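Local coordinates for protein cellulase (PDB 6WQY) that probably hydrolyses internal beta-1,4-glucosidic bonds of cellulose and related plant glucans, this chain holding the glycoside hydrolase family 5 catalytic domain of a longer protein, at residues G289-M294 and A305-M310; T297-G302 and Y338-F343. One frame throughout, in Å; residues are numbered along the deposited sequence.

Interaction 1: G289-M294 and A305-M310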
loop_
_atom_site.group_PDB
_atom_site.type_symbol
_atom_site.label_atom_id
_atom_site.label_comp_id
_atom_site.label_asym_id
_atom_site.label_seq_id
_atom_site.Cartn_x
_atom_site.Cartn_y
_atom_site.Cartn_z
ATOM N N GLY A 289 -5.655 19.226 3.965
ATOM C CA GLY A 289 -4.348 19.825 4.156
ATOM C C GLY A 289 -3.211 18.876 3.841
ATOM O O GLY A 289 -2.213 19.255 3.217
ATOM N N GLN A 290 -3.328 17.627 4.288
ATOM C CA GLN A 290 -2.291 16.643 4.012
ATOM C C GLN A 290 -2.274 16.269 2.541
ATOM O O GLN A 290 -1.198 16.137 1.942
ATOM C CB GLN A 290 -2.497 15.415 4.892
ATOM C CG GLN A 290 -2.286 15.683 6.367
ATOM C CD GLN A 290 -0.901 16.225 6.642
ATOM O OE1 GLN A 290 -0.705 17.435 6.721
ATOM N NE2 GLN A 290 0.067 15.329 6.781
ATOM N N PHE A 291 -3.446 16.057 1.942
ATOM C CA PHE A 291 -3.454 15.686 0.531
ATOM C C PHE A 291 -2.980 16.854 -0.340
ATOM O O PHE A 291 -2.381 16.625 -1.406
ATOM C CB PHE A 291 -4.829 15.176 0.094
ATOM C CG PHE A 291 -5.235 13.854 0.700
ATOM C CD1 PHE A 291 -4.450 13.181 1.613
ATOM C CD2 PHE A 291 -6.440 13.282 0.330
ATOM C CE1 PHE A 291 -4.870 11.970 2.158
ATOM C CE2 PHE A 291 -6.868 12.085 0.870
ATOM C CZ PHE A 291 -6.088 11.431 1.782
ATOM N N ALA A 292 -3.213 18.104 0.102
ATOM C CA ALA A 292 -2.706 19.263 -0.629
ATOM C C ALA A 292 -1.186 19.258 -0.686
ATOM O O ALA A 292 -0.600 19.714 -1.680
ATOM C CB ALA A 292 -3.217 20.552 0.010
ATOM N N LYS A 293 -0.520 18.764 0.363
ATOM C CA LYS A 293 0.941 18.681 0.325
ATOM C C LYS A 293 1.388 17.713 -0.755
ATOM O O LYS A 293 2.338 17.989 -1.502
ATOM C CB LYS A 293 1.481 18.249 1.691
ATOM C CG LYS A 293 1.211 19.233 2.809
ATOM C CD LYS A 293 1.632 18.710 4.170
ATOM C CE LYS A 293 1.329 19.706 5.265
ATOM N NZ LYS A 293 1.534 19.135 6.629
ATOM N N MET A 294 0.711 16.568 -0.855
ATOM C CA MET A 294 1.043 15.600 -1.891
ATOM C C MET A 294 0.782 16.168 -3.280
ATOM O O MET A 294 1.561 15.932 -4.217
ATOM C CB MET A 294 0.219 14.324 -1.702
ATOM C CG MET A 294 0.600 13.518 -0.471
ATOM S SD MET A 294 2.315 12.888 -0.487
ATOM C CE MET A 294 2.196 11.694 -1.816
ATOM N N ALA A 305 1.277 9.531 -7.437
ATOM C CA ALA A 305 1.337 9.079 -6.056
ATOM C C ALA A 305 0.067 8.317 -5.733
ATOM O O ALA A 305 -0.990 8.575 -6.310
ATOM C CB ALA A 305 1.492 10.265 -5.098
ATOM N N TYR A 306 0.164 7.397 -4.767
ATOM C CA TYR A 306 -0.996 6.624 -4.359
ATOM C C TYR A 306 -1.003 6.445 -2.853
ATOM O O TYR A 306 0.024 6.510 -2.186
ATOM C CB TYR A 306 -1.094 5.265 -5.058
ATOM C CG TYR A 306 0.015 4.267 -4.756
ATOM C CD1 TYR A 306 1.252 4.373 -5.365
ATOM C CD2 TYR A 306 -0.189 3.199 -3.889
ATOM C CE1 TYR A 306 2.260 3.455 -5.119
ATOM C CE2 TYR A 306 0.808 2.275 -3.635
ATOM C CZ TYR A 306 2.041 2.397 -4.257
ATOM O OH TYR A 306 3.056 1.494 -4.057
ATOM N N ILE A 307 -2.202 6.230 -2.323
ATOM C CA ILE A 307 -2.419 6.004 -0.895
ATOM C C ILE A 307 -2.551 4.491 -0.745
ATOM O O ILE A 307 -3.623 3.905 -0.938
ATOM C CB ILE A 307 -3.636 6.771 -0.385
ATOM C CG1 ILE A 307 -3.440 8.284 -0.547
ATOM C CG2 ILE A 307 -3.911 6.419 1.064
ATOM C CD1 ILE A 307 -4.716 9.059 -0.558
ATOM N N GLY A 308 -1.433 3.841 -0.439
ATOM C CA GLY A 308 -1.373 2.394 -0.411
ATOM C C GLY A 308 -2.164 1.756 0.710
ATOM O O GLY A 308 -2.493 0.568 0.612
ATOM N N GLU A 309 -2.443 2.507 1.784
ATOM C CA GLU A 309 -3.304 2.051 2.863
ATOM C C GLU A 309 -4.061 3.252 3.425
ATOM O O GLU A 309 -3.466 4.314 3.649
ATOM C CB GLU A 309 -2.526 1.403 4.010
ATOM C CG GLU A 309 -1.732 0.183 3.631
ATOM C CD GLU A 309 -0.966 -0.448 4.789
ATOM O OE1 GLU A 309 -1.283 -0.146 5.969
ATOM O OE2 GLU A 309 -0.046 -1.270 4.500
ATOM N N MET A 310 -5.352 3.045 3.696
ATOM C CA MET A 310 -6.245 3.987 4.370
ATOM C C MET A 310 -7.406 3.138 4.892
ATOM O O MET A 310 -7.509 1.950 4.566
ATOM C CB MET A 310 -6.700 5.121 3.437
ATOM C CG MET A 310 -7.254 4.680 2.098
ATOM S SD MET A 310 -8.931 4.009 2.111
ATOM C CE MET A 310 -9.903 5.449 2.586
#
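Phe291 and Ile307 meet where helix 284-299 packs against strand 305-310. The far end of the ring does the touching: CZ of Phe291 lies 3.6 Å from CD1 of Ile307, and the methyl is equally far, 4.0 Å, from CE1 and CE2 of the Phe291 ring. The two side chains cross at about a right angle. One helical turn on, CE of Met294 rests 3.6 Å from CB of Ala305. No hydrogen bond joins the two segments; these apolar touches carry the contact.

Residue size follows the spacing of the backbones. The CA atoms of Phe291 and Ile307 are 9.8 Å apart, a span that a ring and a branched chain bridge together. CA of Met294 and CA of Ala305 are 7.7 Å apart, and a flexible methionine needs only a small methyl opposite it. With CG of Phe291 anti to its carbonyl carbon (chi1 -68°), the ring extends to the strand although its CB does not head there. Met294 is bent at both chi2 and chi3, which curls its terminal methyl over Ala305.

On another side of the helix, NZ of Lys293 donates to OE1 of Gln290 (2.8 Å), on a lone pair. Asp229 takes a salt bridge from the same lysine and a hydrogen bond from the amide NH2 of Gln290.

Phe252 meets the Phe291 ring edge-to-face, while Ile228 and Val232 of helix 228-234 touch Met294. Helix 318-337 adds Ala334 at Phe291 and Ala335 at Ile307. An outer helix of the TIM barrel thus packs on a barrel strand, with helices 228-234 and 318-337 as neighbours.

Interaction 2: T297-G302 and Y338-F343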
loop_
_atom_site.group_PDB
_atom_site.type_symbol
_atom_site.label_atom_id
_atom_site.label_comp_id
_atom_site.label_asym_id
_atom_site.label_seq_id
_atom_site.Cartn_x
_atom_site.Cartn_y
_atom_site.Cartn_z
ATOM N N THR A 297 3.599 18.896 -4.033
ATOM C CA THR A 297 4.958 18.402 -4.163
ATOM C C THR A 297 5.102 17.405 -5.302
ATOM O O THR A 297 6.135 17.393 -5.983
ATOM C CB THR A 297 5.410 17.776 -2.841
ATOM O OG1 THR A 297 5.358 18.770 -1.806
ATOM C CG2 THR A 297 6.820 17.225 -2.953
ATOM N N PHE A 298 4.097 16.551 -5.516
ATOM C CA PHE A 298 4.196 15.462 -6.485
ATOM C C PHE A 298 3.243 15.640 -7.660
ATOM O O PHE A 298 3.698 15.826 -8.796
ATOM C CB PHE A 298 4.003 14.120 -5.762
ATOM C CG PHE A 298 5.033 13.876 -4.703
ATOM C CD1 PHE A 298 6.369 13.785 -5.041
ATOM C CD2 PHE A 298 4.679 13.788 -3.374
ATOM C CE1 PHE A 298 7.335 13.576 -4.070
ATOM C CE2 PHE A 298 5.644 13.575 -2.387
ATOM C CZ PHE A 298 6.973 13.476 -2.750
ATOM N N ILE A 299 1.933 15.611 -7.416
ATOM C CA ILE A 299 0.959 15.555 -8.504
ATOM C C ILE A 299 1.152 16.713 -9.474
ATOM O O ILE A 299 1.223 16.518 -10.695
ATOM C CB ILE A 299 -0.467 15.547 -7.924
ATOM C CG1 ILE A 299 -0.673 14.400 -6.925
ATOM C CG2 ILE A 299 -1.499 15.474 -9.032
ATOM C CD1 ILE A 299 -0.423 13.011 -7.488
ATOM N N ASP A 300 1.218 17.933 -8.942
ATOM C CA ASP A 300 1.334 19.123 -9.777
ATOM C C ASP A 300 2.690 19.229 -10.449
ATOM O O ASP A 300 2.848 20.049 -11.356
ATOM C CB ASP A 300 1.104 20.386 -8.946
ATOM C CG ASP A 300 -0.348 20.582 -8.563
ATOM O OD1 ASP A 300 -1.220 19.824 -9.033
ATOM O OD2 ASP A 300 -0.628 21.523 -7.782
ATOM N N GLN A 301 3.674 18.455 -10.003
ATOM C CA GLN A 301 4.986 18.399 -10.629
ATOM C C GLN A 301 5.119 17.211 -11.572
ATOM O O GLN A 301 6.226 16.901 -12.019
ATOM C CB GLN A 301 6.078 18.360 -9.563
ATOM C CG GLN A 301 6.090 19.585 -8.678
ATOM C CD GLN A 301 6.362 20.853 -9.468
ATOM O OE1 GLN A 301 5.576 21.799 -9.440
ATOM N NE2 GLN A 301 7.478 20.870 -10.184
ATOM N N GLY A 302 4.018 16.539 -11.875
ATOM C CA GLY A 302 4.028 15.448 -12.825
ATOM C C GLY A 302 4.399 14.106 -12.248
ATOM O O GLY A 302 4.628 13.158 -13.019
ATOM N N TYR A 338 -7.398 15.174 -5.132
ATOM C CA TYR A 338 -5.989 15.530 -4.983
ATOM C C TYR A 338 -5.068 14.588 -5.747
ATOM O O TYR A 338 -3.842 14.656 -5.574
ATOM C CB TYR A 338 -5.603 15.617 -3.504
ATOM C CG TYR A 338 -6.157 16.851 -2.832
ATOM C CD1 TYR A 338 -5.446 18.038 -2.830
ATOM C CD2 TYR A 338 -7.417 16.844 -2.221
ATOM C CE1 TYR A 338 -5.955 19.185 -2.232
ATOM C CE2 TYR A 338 -7.927 17.980 -1.621
ATOM C CZ TYR A 338 -7.194 19.150 -1.628
ATOM O OH TYR A 338 -7.712 20.280 -1.027
ATOM N N GLY A 339 -5.617 13.685 -6.559
ATOM C CA GLY A 339 -4.825 12.970 -7.544
ATOM C C GLY A 339 -4.257 11.630 -7.154
ATOM O O GLY A 339 -3.346 11.146 -7.836
ATOM N N MET A 340 -4.776 10.982 -6.109
ATOM C CA MET A 340 -4.186 9.745 -5.597
ATOM C C MET A 340 -5.227 8.638 -5.480
ATOM O O MET A 340 -6.295 8.861 -4.893
ATOM C CB MET A 340 -3.588 10.004 -4.209
ATOM C CG MET A 340 -2.418 10.971 -4.232
ATOM S SD MET A 340 -1.825 11.385 -2.579
ATOM C CE MET A 340 -3.070 12.588 -2.095
ATOM N N PRO A 341 -4.969 7.443 -6.006
ATOM C CA PRO A 341 -5.894 6.321 -5.767
ATOM C C PRO A 341 -5.749 5.810 -4.347
ATOM O O PRO A 341 -4.629 5.590 -3.884
ATOM C CB PRO A 341 -5.442 5.255 -6.773
ATOM C CG PRO A 341 -4.035 5.598 -7.112
ATOM C CD PRO A 341 -3.881 7.086 -6.945
ATOM N N PRO A 342 -6.871 5.608 -3.629
ATOM C CA PRO A 342 -6.804 5.064 -2.268
ATOM C C PRO A 342 -7.034 3.564 -2.242
ATOM O O PRO A 342 -7.889 3.044 -2.972
ATOM C CB PRO A 342 -7.953 5.796 -1.570
ATOM C CG PRO A 342 -9.006 5.922 -2.667
ATOM C CD PRO A 342 -8.229 6.089 -3.970
ATOM N N PHE A 343 -6.291 2.868 -1.369
ATOM C CA PHE A 343 -6.408 1.425 -1.169
ATOM C C PHE A 343 -6.854 1.166 0.266
ATOM O O PHE A 343 -6.099 1.410 1.214
ATOM C CB PHE A 343 -5.072 0.721 -1.431
ATOM C CG PHE A 343 -4.700 0.625 -2.896
ATOM C CD1 PHE A 343 -4.332 1.758 -3.619
ATOM C CD2 PHE A 343 -4.702 -0.594 -3.535
ATOM C CE1 PHE A 343 -4.000 1.659 -4.970
ATOM C CE2 PHE A 343 -4.363 -0.702 -4.876
ATOM C CZ PHE A 343 -4.008 0.427 -5.589
#
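Ile299 of helix 284-299 meets the backbone of the loop at Tyr338 and Gly339. Its contacts are mainly van der Waals touches on carbonyl oxygens: CG1 of Ile299 lies 3.5 Å from O of Tyr338, and CD1 of Ile299 is likewise 3.5 Å from O of Gly339. The carbonyl of Tyr338 is buried here without a hydrogen-bonding partner. A looser apolar touch adds CG of Met340, 4.3 Å from CD1 of Ile299. Setting CG1 anti to the carbonyl carbon (chi1 -56°) sends the longer branch of the isoleucine along the loop, and CG2 takes the place beside its own carbonyl carbon.

Two Schellman motifs frame the contact. Gly302 closes one, with its N 3.0 Å from O of Ile299, and Gly339 closes the other at the end of helix 318-337. Both have positive phi, which glycine tolerates readily. At Gly339 the absence of a side chain also lets Ile299 lie close against the backbone, the CA atoms of Ile299 and Gly339 being 6.4 Å apart.

Ala305 of strand 305-310 and Pro24 of helix 24-31 also touch Ile299, and Met340 reaches Met294 and Ile307, placing the contact at the end of the barrel where strands 305-310 and 342-346 begin.

How the interactions relate
From the N terminus, the chain runs along helix 284-299 through residues 289-294 and then 297-302, turns into strand 305-310, and returns by helix 318-337 to residues 338-343. Interaction 1 closes the short loop between a helix and the strand that follows it; interaction 2 closes a longer one that takes in strand 305-310 and helix 318-337. Their segments alternate, so the loops cross rather than nest. The centres lie about 7 Å apart. Strands 305-310 and 342-346 are parallel barrel neighbours, linked by probable backbone hydrogen bonds, N of Ile307 to O of Pro341 (3.0 Å) and N of Phe343 to O of Ile307 (2.9 Å). Helix 284-299 thus packs on strand 305-310 and on the loop leading into strand 342-346.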